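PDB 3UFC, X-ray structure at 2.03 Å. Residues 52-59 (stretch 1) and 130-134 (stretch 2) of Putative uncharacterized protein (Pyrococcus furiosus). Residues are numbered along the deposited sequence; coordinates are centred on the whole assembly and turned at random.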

# COMPACT_ATOMS: atom_id res chain seq x y z
N TRP A 52 -6.50 -3.36 -4.55
CA TRP A 52 -6.53 -2.69 -3.26
C TRP A 52 -5.10 -2.40 -2.82
O TRP A 52 -4.14 -2.79 -3.50
CB TRP A 52 -7.22 -3.57 -2.21
CG TRP A 52 -6.48 -4.86 -1.92
CD1 TRP A 52 -6.16 -5.84 -2.81
CD2 TRP A 52 -5.97 -5.29 -0.65
NE1 TRP A 52 -5.49 -6.86 -2.18
CE2 TRP A 52 -5.36 -6.55 -0.85
CE3 TRP A 52 -5.97 -4.74 0.64
CZ2 TRP A 52 -4.75 -7.27 0.19
CZ3 TRP A 52 -5.37 -5.45 1.68
CH2 TRP A 52 -4.77 -6.71 1.44
N THR A 53 -4.96 -1.73 -1.68
CA THR A 53 -3.65 -1.41 -1.14
C THR A 53 -3.74 -1.29 0.37
O THR A 53 -4.84 -1.21 0.93
CB THR A 53 -3.12 -0.07 -1.70
OG1 THR A 53 -1.84 0.21 -1.13
CG2 THR A 53 -4.06 1.08 -1.35
N PHE A 54 -2.59 -1.31 1.03
CA PHE A 54 -2.56 -1.11 2.47
C PHE A 54 -1.24 -0.46 2.84
O PHE A 54 -0.25 -0.56 2.11
CB PHE A 54 -2.84 -2.40 3.28
CG PHE A 54 -1.79 -3.49 3.15
CD1 PHE A 54 -1.93 -4.49 2.20
CD2 PHE A 54 -0.75 -3.57 4.07
CE1 PHE A 54 -1.04 -5.58 2.17
CE2 PHE A 54 0.15 -4.66 4.05
CZ PHE A 54 -0.00 -5.66 3.10
N SER A 55 -1.24 0.24 3.96
CA SER A 55 -0.06 0.96 4.43
C SER A 55 0.88 0.08 5.23
O SER A 55 0.62 -1.10 5.48
CB SER A 55 -0.49 2.10 5.34
OG SER A 55 -0.94 1.59 6.59
N ARG A 56 1.99 0.68 5.63
CA ARG A 56 2.94 0.00 6.49
C ARG A 56 2.29 0.22 7.86
O ARG A 56 1.40 1.06 8.01
CB ARG A 56 4.30 0.69 6.41
CG ARG A 56 5.09 0.38 5.13
CD ARG A 56 5.78 -0.98 5.22
NE ARG A 56 6.87 -0.94 6.19
CZ ARG A 56 7.51 -2.01 6.65
NH1 ARG A 56 7.18 -3.22 6.23
NH2 ARG A 56 8.47 -1.86 7.55
N ILE A 57 2.71 -0.55 8.86
CA ILE A 57 2.14 -0.37 10.19
C ILE A 57 2.66 0.98 10.69
O ILE A 57 3.87 1.19 10.79
CB ILE A 57 2.57 -1.52 11.14
CG1 ILE A 57 2.01 -2.85 10.63
CG2 ILE A 57 2.08 -1.25 12.55
CD1 ILE A 57 2.51 -4.08 11.38
N ILE A 58 1.75 1.90 10.97
CA ILE A 58 2.12 3.24 11.44
C ILE A 58 2.15 3.28 12.97
O ILE A 58 1.12 3.16 13.63
CB ILE A 58 1.12 4.30 10.91
CG1 ILE A 58 1.00 4.18 9.39
CG2 ILE A 58 1.59 5.70 11.29
CD1 ILE A 58 2.29 4.42 8.65
N ILE A 59 3.35 3.45 13.51
CA ILE A 59 3.57 3.48 14.95
C ILE A 59 3.96 4.89 15.41
O ILE A 59 5.00 5.42 15.00
CB ILE A 59 4.68 2.48 15.32
CG1 ILE A 59 4.31 1.10 14.77
CG2 ILE A 59 4.86 2.42 16.82
CD1 ILE A 59 5.46 0.12 14.71
N THR A 130 3.02 9.31 0.91
CA THR A 130 2.97 7.86 1.05
C THR A 130 2.73 7.32 2.45
O THR A 130 3.28 7.83 3.42
CB THR A 130 4.28 7.21 0.53
OG1 THR A 130 5.41 7.83 1.15
CG2 THR A 130 4.40 7.37 -0.98
N LEU A 131 1.88 6.29 2.53
CA LEU A 131 1.61 5.60 3.78
C LEU A 131 2.36 4.26 3.67
O LEU A 131 2.60 3.57 4.66
CB LEU A 131 0.10 5.38 3.97
CG LEU A 131 -0.70 6.67 4.18
CD1 LEU A 131 -2.16 6.34 4.41
CD2 LEU A 131 -0.12 7.44 5.37
N SER A 132 2.69 3.89 2.43
CA SER A 132 3.49 2.69 2.12
C SER A 132 4.28 3.09 0.86
O SER A 132 3.79 3.87 0.05
CB SER A 132 2.61 1.45 1.89
OG SER A 132 1.59 1.63 0.93
N PRO A 133 5.51 2.57 0.71
CA PRO A 133 6.38 2.89 -0.44
C PRO A 133 5.80 2.65 -1.83
O PRO A 133 5.14 1.65 -2.08
CB PRO A 133 7.62 2.03 -0.19
CG PRO A 133 7.61 1.78 1.29
CD PRO A 133 6.14 1.55 1.56
N ILE A 134 6.08 3.58 -2.74
CA ILE A 134 5.62 3.45 -4.11
C ILE A 134 6.67 2.68 -4.91
O ILE A 134 7.86 3.02 -4.91
CB ILE A 134 5.36 4.84 -4.75
CG1 ILE A 134 4.04 5.40 -4.20
CG2 ILE A 134 5.29 4.73 -6.27
CD1 ILE A 134 3.73 6.81 -4.67

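Two hydrogen bonds hold these stretches together, and both rely on the main chain of at least one partner. One joins two backbones: Arg 56 N donates to Leu 131 O across 3.1 Å, with an N-H...O angle of 178°, so the hydrogen lies almost exactly on the line between the heavy atoms. Because only main-chain atoms take part, the bond depends on the path of the two chains rather than on the identity of either side chain. In the second, Ser 132 OG donates to Phe 54 O, also at 3.1 Å. Serine suits this position well: its CB points toward the first stretch, and its short side chain, with chi1 in the p well, brings a hydroxyl within reach of the Phe 54 carbonyl.

These bonds flank Ser 55, whose CA lies 4.6 Å from the CA of Ser 132, the closest pair of CA atoms across the two stretches. Small side chains fit such proximity. Ser 55 CA packs 3.7 Å from Ser 132 CB, while Ser 55 CB lies 3.6 Å from Leu 131 CB. The hydroxyl of Ser 55 serves its own stretch, Ser 55 OG donating to Arg 56 O at 2.8 Å.

Around this centre the contact is van der Waals packing. Leu 131 has the largest area covered by the other stretch, although its CB points sideways, and it meets the first stretch through its O and CB. Arg 56 contributes the aliphatic part of its side chain: Arg 56 CG rests 3.9 Å from Pro 133 CD, a methylene against the proline ring, while its guanidinium nitrogens NH1 and NH2 find hydrogen bonds elsewhere in the structure. Farther along, the CA-to-CB bond of Ile 58 points toward the second stretch, and its side chain, with chi1 and chi2 both m, brings Ile 58 CD1 to 4.1 Å from Leu 131 O, a van der Waals contact. Phe 54, by contrast, turns its CB away and joins through its carbonyl.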